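Long-range contacts in Cap5O (Staphylococcus aureus, PDB 3OJO), which probably oxidises UDP-N-acetyl-mannosamine with NAD as the electron acceptor, a step in making the capsular polysaccharide of the bacterium: residues Pro263-His268 with Glu293-Met298; Asn316-Phe321 with Ala375-Ile380. All coordinates share one frame; numbering follows the deposited sequence.

Interaction 1 of 2, residues Pro263-His268 with Glu293-Met298; sequences PGVGGH and EINNSM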
# COMPACT_ATOMS: atom_id res chain seq x y z
N PRO B 263 -10.46 -6.42 12.59
CA PRO B 263 -10.29 -6.20 14.04
C PRO B 263 -8.85 -5.99 14.52
O PRO B 263 -8.59 -5.80 15.71
CB PRO B 263 -10.89 -7.48 14.64
CG PRO B 263 -10.72 -8.53 13.60
CD PRO B 263 -10.68 -7.85 12.27
N GLY B 264 -7.92 -6.01 13.57
CA GLY B 264 -6.49 -5.89 13.82
C GLY B 264 -5.73 -6.89 12.97
O GLY B 264 -6.30 -7.50 12.06
N VAL B 265 -4.43 -7.05 13.25
CA VAL B 265 -3.52 -7.92 12.50
C VAL B 265 -2.81 -8.86 13.48
O VAL B 265 -2.52 -8.45 14.60
CB VAL B 265 -2.52 -7.10 11.62
CG1 VAL B 265 -1.58 -8.00 10.83
CG2 VAL B 265 -3.26 -6.19 10.66
N GLY B 266 -2.54 -10.09 13.06
CA GLY B 266 -1.86 -11.08 13.88
C GLY B 266 -0.73 -11.80 13.19
O GLY B 266 -0.18 -11.29 12.21
N GLY B 267 -0.38 -12.98 13.71
CA GLY B 267 0.69 -13.85 13.22
C GLY B 267 2.03 -13.20 12.90
O GLY B 267 2.67 -12.59 13.77
N HIS B 268 2.45 -13.35 11.63
CA HIS B 268 3.65 -12.86 10.93
C HIS B 268 4.39 -11.62 11.47
O HIS B 268 3.77 -10.73 12.06
CB HIS B 268 3.31 -12.63 9.44
CG HIS B 268 2.09 -11.77 9.23
ND1 HIS B 268 0.82 -12.33 9.14
CD2 HIS B 268 1.99 -10.43 9.10
CE1 HIS B 268 -0.01 -11.30 8.96
NE2 HIS B 268 0.65 -10.14 8.92
N GLU B 293 0.99 0.69 14.91
CA GLU B 293 0.25 1.43 15.94
C GLU B 293 -1.24 1.42 15.64
O GLU B 293 -2.02 1.14 16.56
CB GLU B 293 0.76 2.88 16.04
CG GLU B 293 2.11 3.02 16.75
CD GLU B 293 2.84 4.35 16.63
OE1 GLU B 293 4.03 4.40 17.03
OE2 GLU B 293 2.24 5.34 16.16
N ILE B 294 -1.63 1.67 14.35
CA ILE B 294 -3.02 1.68 13.88
C ILE B 294 -3.61 0.29 14.01
O ILE B 294 -4.68 0.16 14.59
CB ILE B 294 -3.18 2.30 12.45
CG1 ILE B 294 -2.76 3.78 12.43
CG2 ILE B 294 -4.62 2.17 11.93
CD1 ILE B 294 -2.18 4.23 11.14
N ASN B 295 -2.88 -0.74 13.56
CA ASN B 295 -3.33 -2.13 13.65
C ASN B 295 -3.48 -2.63 15.08
O ASN B 295 -4.43 -3.38 15.37
CB ASN B 295 -2.50 -3.06 12.77
CG ASN B 295 -2.66 -2.78 11.29
OD1 ASN B 295 -3.68 -2.25 10.83
ND2 ASN B 295 -1.66 -3.10 10.50
N ASN B 296 -2.60 -2.16 15.98
CA ASN B 296 -2.64 -2.49 17.41
C ASN B 296 -3.82 -1.82 18.12
O ASN B 296 -4.29 -2.34 19.13
CB ASN B 296 -1.33 -2.06 18.10
CG ASN B 296 -0.14 -2.94 17.83
OD1 ASN B 296 -0.24 -4.11 17.42
ND2 ASN B 296 1.03 -2.39 18.02
N SER B 297 -4.29 -0.67 17.60
CA SER B 297 -5.39 0.10 18.19
C SER B 297 -6.79 -0.43 17.81
O SER B 297 -7.77 0.02 18.40
CB SER B 297 -5.26 1.57 17.79
OG SER B 297 -5.70 1.78 16.45
N MET B 298 -6.88 -1.33 16.79
CA MET B 298 -8.16 -1.88 16.34
C MET B 298 -8.89 -2.71 17.38
O MET B 298 -10.07 -2.43 17.59
CB MET B 298 -8.09 -2.55 14.97
CG MET B 298 -7.72 -1.61 13.86
SD MET B 298 -8.73 -0.12 13.73
CE MET B 298 -10.28 -0.83 13.15
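Pro-263 lies in a glycine-rich loop, between helices 243-250 and 275-280, that packs against one side of the helix 286-312 in the central domain of this UDP-glucose/GDP-mannose dehydrogenase family member. The carbonyl, not the ring, of Pro-263 makes the touch: its O lies 3.4 Å from Met-298 CB, while the pyrrolidine ring is turned from the helix and rests on Thr-406. Met-298 offers the loop its CB alone, since chi1 of -63° sets CG anti to the carbonyl carbon and the bent thioether leads off. At Gly-264 backbone meets backbone. Its CA is 3.6 Å from Asn-295 O, and the CA atoms of Gly-264 and Asn-295 come within 4.9 Å, the nearest in register. A CB here would crowd that Asn-295 oxygen, and the phi of 137° with psi of -169° would also press it on the preceding carbonyl, so two separate constraints point to glycine. Val-265 brings the first side chain directed at the helix. It crosses Asn-295 at a slant, and it also touches Asp-223 and Ile-226 on the helix 208-238, which places it in the angle between two helices. The Asn-295 amide nitrogen is hydrogen-bonded to Asp-223 O, which would fix the amide against the valine. A methyl packs on that amide in van der Waals contact: Val-265 CG2 lies 3.5 Å from both Asn-295 CG and Asn-295 ND2.

Interaction 2 of 2, residues Asn316-Phe321 with Ala375-Ile380; sequences NKVTVF and ASLVLI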
# COMPACT_ATOMS: atom_id res chain seq x y z
N ASN B 316 -25.82 -7.45 29.02
CA ASN B 316 -24.37 -7.36 29.16
C ASN B 316 -23.66 -8.40 28.27
O ASN B 316 -22.46 -8.26 28.01
CB ASN B 316 -23.98 -7.60 30.63
CG ASN B 316 -24.02 -6.37 31.50
OD1 ASN B 316 -24.49 -5.29 31.11
ND2 ASN B 316 -23.51 -6.51 32.71
N LYS B 317 -24.40 -9.44 27.84
CA LYS B 317 -23.88 -10.56 27.06
C LYS B 317 -23.53 -10.28 25.61
O LYS B 317 -24.40 -9.95 24.79
CB LYS B 317 -24.74 -11.82 27.22
CG LYS B 317 -23.91 -13.10 27.07
CD LYS B 317 -24.76 -14.30 26.75
CE LYS B 317 -23.89 -15.49 26.43
NZ LYS B 317 -24.70 -16.68 26.05
N VAL B 318 -22.22 -10.45 25.29
CA VAL B 318 -21.64 -10.33 23.96
C VAL B 318 -21.03 -11.68 23.61
O VAL B 318 -20.18 -12.18 24.36
CB VAL B 318 -20.65 -9.15 23.74
CG1 VAL B 318 -19.44 -9.24 24.67
CG2 VAL B 318 -20.19 -9.06 22.28
N THR B 319 -21.47 -12.27 22.49
CA THR B 319 -20.92 -13.54 22.02
C THR B 319 -19.90 -13.29 20.91
O THR B 319 -20.25 -12.84 19.82
CB THR B 319 -22.03 -14.52 21.59
OG1 THR B 319 -22.97 -14.65 22.65
CG2 THR B 319 -21.47 -15.89 21.23
N VAL B 320 -18.65 -13.58 21.20
CA VAL B 320 -17.55 -13.46 20.24
C VAL B 320 -17.60 -14.69 19.30
O VAL B 320 -17.73 -15.82 19.77
CB VAL B 320 -16.19 -13.27 20.97
CG1 VAL B 320 -15.00 -13.63 20.08
CG2 VAL B 320 -16.06 -11.85 21.52
N PHE B 321 -17.54 -14.44 17.99
CA PHE B 321 -17.54 -15.45 16.93
C PHE B 321 -16.16 -15.44 16.26
O PHE B 321 -15.86 -14.57 15.44
CB PHE B 321 -18.67 -15.18 15.93
CG PHE B 321 -19.99 -15.86 16.19
CD1 PHE B 321 -20.83 -16.19 15.14
CD2 PHE B 321 -20.40 -16.15 17.48
CE1 PHE B 321 -22.07 -16.80 15.38
CE2 PHE B 321 -21.63 -16.77 17.72
CZ PHE B 321 -22.46 -17.09 16.67
N ALA B 375 -27.87 -13.39 24.61
CA ALA B 375 -26.89 -12.38 24.21
C ALA B 375 -27.55 -11.19 23.53
O ALA B 375 -28.52 -11.35 22.78
CB ALA B 375 -25.84 -13.00 23.31
N SER B 376 -27.02 -9.98 23.81
CA SER B 376 -27.48 -8.72 23.21
C SER B 376 -26.77 -8.44 21.87
O SER B 376 -27.37 -7.79 21.02
CB SER B 376 -27.25 -7.56 24.18
OG SER B 376 -27.98 -7.77 25.38
N LEU B 377 -25.52 -8.94 21.69
CA LEU B 377 -24.72 -8.74 20.47
C LEU B 377 -23.83 -9.93 20.10
O LEU B 377 -23.17 -10.49 20.97
CB LEU B 377 -23.87 -7.44 20.61
CG LEU B 377 -22.72 -7.19 19.61
CD1 LEU B 377 -23.22 -6.75 18.23
CD2 LEU B 377 -21.72 -6.19 20.17
N VAL B 378 -23.82 -10.32 18.81
CA VAL B 378 -22.91 -11.33 18.24
C VAL B 378 -21.77 -10.57 17.53
O VAL B 378 -22.00 -9.79 16.61
CB VAL B 378 -23.58 -12.41 17.35
CG1 VAL B 378 -22.63 -12.96 16.28
CG2 VAL B 378 -24.12 -13.55 18.21
N LEU B 379 -20.56 -10.76 18.04
CA LEU B 379 -19.38 -10.08 17.53
C LEU B 379 -18.56 -11.00 16.63
O LEU B 379 -17.95 -11.95 17.13
CB LEU B 379 -18.55 -9.51 18.71
CG LEU B 379 -17.41 -8.54 18.39
CD1 LEU B 379 -17.90 -7.32 17.59
CD2 LEU B 379 -16.71 -8.11 19.66
N ILE B 380 -18.53 -10.71 15.32
CA ILE B 380 -17.73 -11.51 14.38
C ILE B 380 -16.30 -10.94 14.17
O ILE B 380 -16.10 -9.88 13.58
CB ILE B 380 -18.46 -11.89 13.08
CG1 ILE B 380 -19.92 -12.28 13.38
CG2 ILE B 380 -17.69 -13.01 12.36
CD1 ILE B 380 -20.67 -12.80 12.25
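Strand 317-321 and strand 377-380 pair in parallel as neighbours in the five-stranded sheet of the C-terminal, UDP-binding family domain; their short axes approach to 4.6 Å and their N-to-C directions differ by 24°. Backbone hydrogen bonds give the register, pairing Val-318 with Leu-377 through to Phe-321 with Ile-380. Thr-319 N donates to Leu-377 O at 2.9 Å, Thr-319 O accepts from Leu-379 N at 2.8 Å, and Phe-321 N returns to Leu-379 O at 2.7 Å. At the entry, Lys-317 O takes the amide of Ser-376 at 2.8 Å and, weakly, that of Leu-377.

Apolar contacts fall on both faces. With Val-318, Val-320, Leu-377 and Leu-379 on one face, Val-318 CG2 stands beside Leu-377 CD2 at 3.9 Å, the two side chains pointing the same way; Leu-344 of helix 336-346 and Thr-306 of helix 286-312 pack over this face. The other face carries a CH-pi contact: Val-378 CG1 sits 3.8 Å from the centroid of the Phe-321 ring, only 7° off its normal; a chi1 of 152°, roughly anti to the backbone N, helps to bring CG1 over the ring. Phe-321 also meets the rings of Tyr-355 and Phe-387.

Polar side-chain ends turn to other partners. Thr-319 OG1 touches Ala-375 CB but bonds Ala-371 O, and Lys-317 lays its aliphatic chain along Ala-375 while NZ bonds Lys-373 O and Ala-371 O. The buried pairing thus rests on main-chain bonds for direction and mostly hydrocarbon on both faces, with the buried hydroxyl of Thr-319 satisfied by a carbonyl.

Overall arrangement
The two contacts come in series along the chain: interaction 1 closes at Met-298 before interaction 2 opens at Asn-316. Helix 286-312 connects them, since it carries the second segment of interaction 1 and leads into strand 317-321. Their centres lie 21 Å apart and their nearest atoms about 6 Å, without touching. Interaction 1 belongs to the central domain and interaction 2 to the UDP-binding domain, yet the same helix serves both: residues 293-298 meet the loop, whereas Thr-306 and Ile-310 further along pack on strand 377-380. Thr-406, next to strand 402-405, bonds Ile-380 O and also borders the loop of interaction 1. This is consistent with the helix and Thr-406 joining the two regions.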